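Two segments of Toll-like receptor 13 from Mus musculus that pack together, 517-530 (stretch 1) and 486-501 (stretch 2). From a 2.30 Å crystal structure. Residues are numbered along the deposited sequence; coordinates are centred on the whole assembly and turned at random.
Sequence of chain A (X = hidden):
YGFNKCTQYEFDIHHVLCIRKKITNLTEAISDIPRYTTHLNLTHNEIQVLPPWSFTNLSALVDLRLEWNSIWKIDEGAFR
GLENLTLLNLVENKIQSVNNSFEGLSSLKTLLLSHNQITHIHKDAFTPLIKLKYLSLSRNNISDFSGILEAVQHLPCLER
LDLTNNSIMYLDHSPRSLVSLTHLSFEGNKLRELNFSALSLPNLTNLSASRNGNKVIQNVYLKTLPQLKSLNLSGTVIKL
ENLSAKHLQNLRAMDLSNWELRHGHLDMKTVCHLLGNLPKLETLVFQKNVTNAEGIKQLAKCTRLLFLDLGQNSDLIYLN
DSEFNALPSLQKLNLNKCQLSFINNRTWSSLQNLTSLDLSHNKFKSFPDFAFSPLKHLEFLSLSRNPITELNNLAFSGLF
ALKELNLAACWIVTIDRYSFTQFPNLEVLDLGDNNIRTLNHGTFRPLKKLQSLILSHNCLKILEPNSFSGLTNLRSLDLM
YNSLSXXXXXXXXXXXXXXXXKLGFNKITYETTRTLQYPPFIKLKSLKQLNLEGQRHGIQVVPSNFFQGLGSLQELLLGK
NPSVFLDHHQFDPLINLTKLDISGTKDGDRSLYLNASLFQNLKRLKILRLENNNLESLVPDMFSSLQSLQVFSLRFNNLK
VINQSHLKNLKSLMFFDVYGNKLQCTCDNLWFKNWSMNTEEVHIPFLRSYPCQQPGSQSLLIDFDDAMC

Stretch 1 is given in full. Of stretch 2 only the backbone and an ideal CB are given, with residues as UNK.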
# COMPACT_ATOMS: atom_id res chain seq x y z
N GLN A 517 12.65 -17.82 17.54
CA GLN A 517 13.65 -17.89 18.58
C GLN A 517 13.51 -16.67 19.48
O GLN A 517 13.65 -16.77 20.70
CB GLN A 517 15.05 -17.93 17.98
CG GLN A 517 16.13 -18.00 19.04
CD GLN A 517 17.44 -18.53 18.51
OE1 GLN A 517 18.19 -19.18 19.24
NE2 GLN A 517 17.73 -18.25 17.24
N TYR A 518 13.23 -15.52 18.86
CA TYR A 518 12.96 -14.30 19.62
C TYR A 518 11.58 -13.76 19.30
O TYR A 518 11.38 -13.12 18.26
CB TYR A 518 14.02 -13.23 19.32
CG TYR A 518 15.43 -13.73 19.43
CD1 TYR A 518 16.01 -13.97 20.67
CD2 TYR A 518 16.20 -13.96 18.28
CE1 TYR A 518 17.31 -14.44 20.78
CE2 TYR A 518 17.51 -14.41 18.38
CZ TYR A 518 18.06 -14.65 19.63
OH TYR A 518 19.35 -15.11 19.74
N PRO A 519 10.60 -14.04 20.17
CA PRO A 519 9.29 -13.41 20.03
C PRO A 519 9.52 -11.92 20.07
O PRO A 519 10.22 -11.44 20.96
CB PRO A 519 8.55 -13.84 21.29
CG PRO A 519 9.28 -15.03 21.79
CD PRO A 519 10.71 -14.82 21.40
N PRO A 520 8.98 -11.19 19.09
CA PRO A 520 9.29 -9.77 18.88
C PRO A 520 8.76 -8.82 19.95
O PRO A 520 9.36 -7.78 20.19
CB PRO A 520 8.64 -9.48 17.53
CG PRO A 520 7.57 -10.51 17.39
CD PRO A 520 8.06 -11.73 18.07
N PHE A 521 7.68 -9.19 20.62
CA PHE A 521 7.04 -8.31 21.60
C PHE A 521 7.36 -8.72 23.03
O PHE A 521 6.72 -8.29 23.98
CB PHE A 521 5.53 -8.31 21.36
CG PHE A 521 5.16 -8.09 19.92
CD1 PHE A 521 5.59 -6.94 19.25
CD2 PHE A 521 4.44 -9.04 19.22
CE1 PHE A 521 5.26 -6.73 17.92
CE2 PHE A 521 4.11 -8.84 17.88
CZ PHE A 521 4.51 -7.68 17.24
N ILE A 522 8.37 -9.57 23.17
CA ILE A 522 8.68 -10.17 24.46
C ILE A 522 9.08 -9.16 25.56
O ILE A 522 8.82 -9.39 26.73
CB ILE A 522 9.76 -11.28 24.30
CG1 ILE A 522 9.81 -12.17 25.55
CG2 ILE A 522 11.12 -10.69 24.00
CD1 ILE A 522 8.50 -12.80 25.86
N LYS A 523 9.65 -8.02 25.18
CA LYS A 523 10.07 -7.04 26.18
C LYS A 523 9.03 -5.94 26.45
O LYS A 523 9.20 -5.13 27.37
CB LYS A 523 11.42 -6.42 25.82
CG LYS A 523 12.62 -6.94 26.64
CD LYS A 523 12.63 -8.46 26.81
CE LYS A 523 12.11 -8.92 28.18
NZ LYS A 523 13.01 -8.53 29.30
N LEU A 524 7.96 -5.91 25.67
CA LEU A 524 6.96 -4.87 25.82
C LEU A 524 5.96 -5.19 26.93
O LEU A 524 4.80 -5.49 26.67
CB LEU A 524 6.24 -4.66 24.49
CG LEU A 524 7.16 -4.29 23.33
CD1 LEU A 524 6.36 -4.18 22.04
CD2 LEU A 524 7.95 -3.02 23.61
N LYS A 525 6.42 -5.09 28.17
CA LYS A 525 5.65 -5.58 29.31
C LYS A 525 4.49 -4.68 29.74
O LYS A 525 3.64 -5.13 30.52
CB LYS A 525 6.57 -5.85 30.50
CG LYS A 525 7.75 -4.91 30.60
CD LYS A 525 8.76 -5.38 31.65
CE LYS A 525 8.21 -5.28 33.06
NZ LYS A 525 9.00 -6.12 34.01
N SER A 526 4.42 -3.45 29.23
CA SER A 526 3.31 -2.54 29.58
C SER A 526 2.37 -2.35 28.41
O SER A 526 1.47 -1.50 28.47
CB SER A 526 3.79 -1.15 30.01
OG SER A 526 4.98 -1.20 30.77
N LEU A 527 2.62 -3.07 27.33
CA LEU A 527 1.88 -2.83 26.10
C LEU A 527 0.39 -3.08 26.28
O LEU A 527 -0.02 -4.14 26.77
CB LEU A 527 2.44 -3.68 24.96
CG LEU A 527 2.08 -3.13 23.58
CD1 LEU A 527 2.76 -1.78 23.38
CD2 LEU A 527 2.53 -4.09 22.51
N LYS A 528 -0.43 -2.10 25.91
CA LYS A 528 -1.88 -2.25 26.03
C LYS A 528 -2.58 -2.38 24.68
O LYS A 528 -3.63 -3.03 24.58
CB LYS A 528 -2.47 -1.08 26.83
CG LYS A 528 -1.72 -0.82 28.13
CD LYS A 528 -2.53 0.01 29.12
CE LYS A 528 -2.30 -0.49 30.54
NZ LYS A 528 -2.40 -1.99 30.60
N GLN A 529 -2.03 -1.74 23.64
CA GLN A 529 -2.63 -1.80 22.31
C GLN A 529 -1.62 -2.15 21.22
O GLN A 529 -0.54 -1.56 21.13
CB GLN A 529 -3.33 -0.49 21.96
CG GLN A 529 -4.14 0.06 23.11
CD GLN A 529 -5.06 1.21 22.70
OE1 GLN A 529 -4.61 2.30 22.33
NE2 GLN A 529 -6.37 0.97 22.78
N LEU A 530 -1.97 -3.13 20.41
CA LEU A 530 -1.15 -3.57 19.30
C LEU A 530 -1.97 -3.54 18.03
O LEU A 530 -3.01 -4.18 17.94
CB LEU A 530 -0.66 -5.00 19.57
CG LEU A 530 0.16 -5.73 18.52
CD1 LEU A 530 1.32 -4.87 18.00
CD2 LEU A 530 0.68 -7.06 19.11
N UNK A 486 10.42 -8.46 9.13
CA UNK A 486 10.84 -9.28 10.26
C UNK A 486 11.34 -8.42 11.42
O UNK A 486 11.68 -7.26 11.21
CB UNK A 486 11.93 -10.26 9.82
N UNK A 487 11.41 -9.01 12.61
CA UNK A 487 11.85 -8.27 13.80
C UNK A 487 13.17 -8.81 14.36
O UNK A 487 13.28 -9.99 14.64
CB UNK A 487 10.77 -8.33 14.88
N UNK A 488 14.14 -7.93 14.56
CA UNK A 488 15.41 -8.31 15.17
C UNK A 488 15.22 -8.63 16.65
O UNK A 488 14.26 -8.16 17.26
CB UNK A 488 16.44 -7.20 15.00
N UNK A 489 16.11 -9.43 17.22
CA UNK A 489 16.07 -9.81 18.63
C UNK A 489 15.89 -8.66 19.62
O UNK A 489 15.11 -8.74 20.56
CB UNK A 489 17.36 -10.55 18.98
N UNK A 490 16.65 -7.59 19.41
CA UNK A 490 16.69 -6.46 20.33
C UNK A 490 16.12 -5.21 19.68
O UNK A 490 16.59 -4.09 19.92
CB UNK A 490 18.12 -6.20 20.80
N UNK A 491 15.11 -5.40 18.83
CA UNK A 491 14.49 -4.28 18.15
C UNK A 491 13.79 -3.35 19.15
O UNK A 491 14.00 -2.14 19.14
CB UNK A 491 13.50 -4.79 17.10
N UNK A 492 12.96 -3.94 20.00
CA UNK A 492 12.12 -3.22 20.94
C UNK A 492 12.70 -3.21 22.35
O UNK A 492 11.96 -3.22 23.33
CB UNK A 492 10.72 -3.83 20.96
N UNK A 493 14.03 -3.12 22.44
CA UNK A 493 14.73 -3.26 23.72
C UNK A 493 14.38 -2.24 24.82
O UNK A 493 13.83 -2.62 25.86
CB UNK A 493 16.23 -3.18 23.45
N UNK A 494 14.69 -0.97 24.61
CA UNK A 494 14.45 0.05 25.62
C UNK A 494 13.01 0.46 25.88
O UNK A 494 12.76 1.49 26.54
CB UNK A 494 15.23 1.30 25.23
N UNK A 495 12.05 -0.32 25.40
CA UNK A 495 10.67 0.14 25.41
C UNK A 495 9.76 -0.51 26.46
O UNK A 495 8.63 -0.85 26.16
CB UNK A 495 10.07 -0.10 24.02
N UNK A 496 10.23 -0.61 27.69
CA UNK A 496 9.48 -1.39 28.68
C UNK A 496 8.23 -0.69 29.20
O UNK A 496 7.38 -1.31 29.85
CB UNK A 496 10.39 -1.73 29.86
N UNK A 497 8.11 0.60 28.88
CA UNK A 497 7.01 1.42 29.32
C UNK A 497 6.05 1.74 28.18
O UNK A 497 5.08 2.48 28.37
CB UNK A 497 7.54 2.71 29.94
N UNK A 498 6.34 1.21 26.99
CA UNK A 498 5.49 1.45 25.82
C UNK A 498 4.05 0.95 26.01
O UNK A 498 3.83 -0.18 26.46
CB UNK A 498 6.11 0.77 24.59
N UNK A 499 3.07 1.80 25.68
CA UNK A 499 1.65 1.46 25.85
C UNK A 499 0.97 1.09 24.55
O UNK A 499 0.09 0.24 24.52
CB UNK A 499 0.90 2.63 26.49
N UNK A 500 1.37 1.77 23.48
CA UNK A 500 0.72 1.65 22.19
C UNK A 500 1.76 1.42 21.12
O UNK A 500 2.73 2.18 21.03
CB UNK A 500 -0.11 2.89 21.88
N UNK A 501 1.60 0.36 20.35
CA UNK A 501 2.48 0.06 19.23
C UNK A 501 1.67 -0.20 17.97
O UNK A 501 0.85 -1.12 17.93
CB UNK A 501 3.37 -1.14 19.55

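At position 486 nothing of stretch 1 lies within 5.5 Å of the ideal CB, so the contact sets no demand; the residue is Tyr 486. Position 487 differs: its CB points toward stretch 1 and sits 3.6 Å from Pro 520 CB, with the ring of Phe 521 beyond. An apolar side chain, aliphatic or aromatic, would suit. It is Phe 487, chi1 m, whose CD2 lies 3.4 Å from Pro 520 CB; the edge of the Phe 521 ring turns toward its face, planes at 59°.

Position 488 points away and is unconstrained: His 488. At 489 the CB is sideways, 3.7 Å from Tyr 518 CD2, so a chain with methylenes to lay on the ring would fit, polar end or not. Glu 489 is extended (chi1 and chi2 t), its CG 3.6 Å from the centroid of the Tyr 518 ring, 15° off the normal, a CH-pi contact.

Positions 490 and 491 have no stretch 1 atom near CB; they are His 490 and Leu 491. Position 492 points toward stretch 1, its CB 3.9 Å from Leu 524 CD2 and 4.2 Å from Pro 520 O. A large apolar group could fill the space bounded by Pro 520, Phe 521 and Leu 524. Phe 492 does so: CE2 is 4.1 Å from Phe 521 CE1, and Pro 520 O meets the ring edge, 3.2 Å from CD2.

Positions 493 and 494 are free of the contact: Ser 493 and Gly 494. At 495 the CB lies 3.6 Å from Leu 524 CD2, favouring an apolar residue, and Leu 495 supplies one.

Position 496 points sideways, its CB near Lys 525 CG (4.2 Å) and Lys 523 O (4.4 Å), where an acidic or long polar chain would suit. Glu 496 packs CG 4.0 Å from Lys 523 O, while its backbone O accepts a 2.6 Å hydrogen bond from Ser 526 OG. Position 497 points away; Lys 497 barely touches.

At 498, CB is 4.3 Å from Leu 524 CD2 and 4.4 Å from Leu 527 CD1, asking for an aliphatic group. Leu 498 brings CD2 4.0 Å from Leu 527 CD1. Water 1 links its O to Ser 526 N.

Position 499 starts away, so many residues could fit, but Leu 499 returns CD2 to 3.2 Å from Ser 526 O. Its O accepts from Lys 528 N (2.8 Å) and Gln 529 N (3.0 Å).

Positions 500 and 501 pair in parallel with Gln 529 and Leu 530. Position 500 shares a sheet face with Gln 529, tolerating apolar or polar chains; it is Ile 500. At 501 the CB lies 3.9 Å from Leu 527 CD1, which favours an aliphatic residue: Leu 501 places CD2 3.7 Å from Leu 524 CD1.

Stretch 2 486-501: YFHEHLFSGLEKLLIL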
# COMPACT_ATOMS: atom_id res chain seq x y z
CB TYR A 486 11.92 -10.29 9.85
CG TYR A 486 13.28 -9.68 9.61
CD1 TYR A 486 14.18 -9.50 10.66
CD2 TYR A 486 13.68 -9.31 8.33
CE1 TYR A 486 15.43 -8.95 10.45
CE2 TYR A 486 14.94 -8.76 8.11
CZ TYR A 486 15.81 -8.58 9.17
OH TYR A 486 17.05 -8.03 8.95
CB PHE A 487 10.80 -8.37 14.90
CG PHE A 487 9.40 -8.02 14.46
CD1 PHE A 487 9.00 -6.70 14.35
CD2 PHE A 487 8.49 -9.03 14.15
CE1 PHE A 487 7.72 -6.38 13.95
CE2 PHE A 487 7.20 -8.71 13.75
CZ PHE A 487 6.82 -7.39 13.65
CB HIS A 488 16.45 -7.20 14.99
CG HIS A 488 17.72 -7.45 15.74
ND1 HIS A 488 18.77 -8.17 15.20
CD2 HIS A 488 18.10 -7.11 16.99
CE1 HIS A 488 19.74 -8.25 16.09
NE2 HIS A 488 19.36 -7.62 17.19
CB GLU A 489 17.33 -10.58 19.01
CG GLU A 489 17.49 -10.76 20.51
CD GLU A 489 18.80 -11.42 20.90
OE1 GLU A 489 19.58 -11.78 20.00
OE2 GLU A 489 19.03 -11.57 22.12
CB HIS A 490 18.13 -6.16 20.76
CG HIS A 490 18.75 -7.24 21.59
ND1 HIS A 490 18.01 -8.04 22.44
CD2 HIS A 490 20.04 -7.64 21.73
CE1 HIS A 490 18.81 -8.90 23.05
NE2 HIS A 490 20.05 -8.68 22.63
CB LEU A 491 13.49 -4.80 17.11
CG LEU A 491 12.65 -3.74 16.39
CD1 LEU A 491 13.54 -2.67 15.79
CD2 LEU A 491 11.76 -4.39 15.33
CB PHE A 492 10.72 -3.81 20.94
CG PHE A 492 10.02 -3.70 19.62
CD1 PHE A 492 9.90 -2.48 18.98
CD2 PHE A 492 9.52 -4.83 18.99
CE1 PHE A 492 9.26 -2.38 17.75
CE2 PHE A 492 8.89 -4.74 17.75
CZ PHE A 492 8.74 -3.53 17.13
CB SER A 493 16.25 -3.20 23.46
OG SER A 493 16.81 -4.50 23.44
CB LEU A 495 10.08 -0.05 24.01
CG LEU A 495 10.84 0.68 22.90
CD1 LEU A 495 10.23 0.46 21.53
CD2 LEU A 495 10.91 2.15 23.22
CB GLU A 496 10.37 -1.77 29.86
CG GLU A 496 11.49 -2.73 29.54
CD GLU A 496 12.27 -3.11 30.78
OE1 GLU A 496 11.93 -2.61 31.88
OE2 GLU A 496 13.21 -3.92 30.67
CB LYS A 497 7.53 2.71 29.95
CG LYS A 497 8.07 2.56 31.37
CD LYS A 497 8.56 3.91 31.90
CE LYS A 497 9.04 3.82 33.34
NZ LYS A 497 10.38 3.15 33.46
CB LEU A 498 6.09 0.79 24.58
CG LEU A 498 5.47 1.29 23.27
CD1 LEU A 498 5.89 2.73 22.98
CD2 LEU A 498 5.83 0.39 22.10
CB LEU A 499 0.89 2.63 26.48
CG LEU A 499 1.28 2.95 27.92
CD1 LEU A 499 0.42 4.10 28.48
CD2 LEU A 499 1.18 1.71 28.78
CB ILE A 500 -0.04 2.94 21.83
CG1 ILE A 500 -1.11 3.26 22.87
CG2 ILE A 500 -0.66 2.82 20.46
CD1 ILE A 500 -1.74 4.65 22.69
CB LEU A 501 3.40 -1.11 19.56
CG LEU A 501 4.29 -1.63 18.43
CD1 LEU A 501 5.29 -0.57 17.98
CD2 LEU A 501 5.02 -2.92 18.85
O HOH W 1 5.86 -1.97 26.94
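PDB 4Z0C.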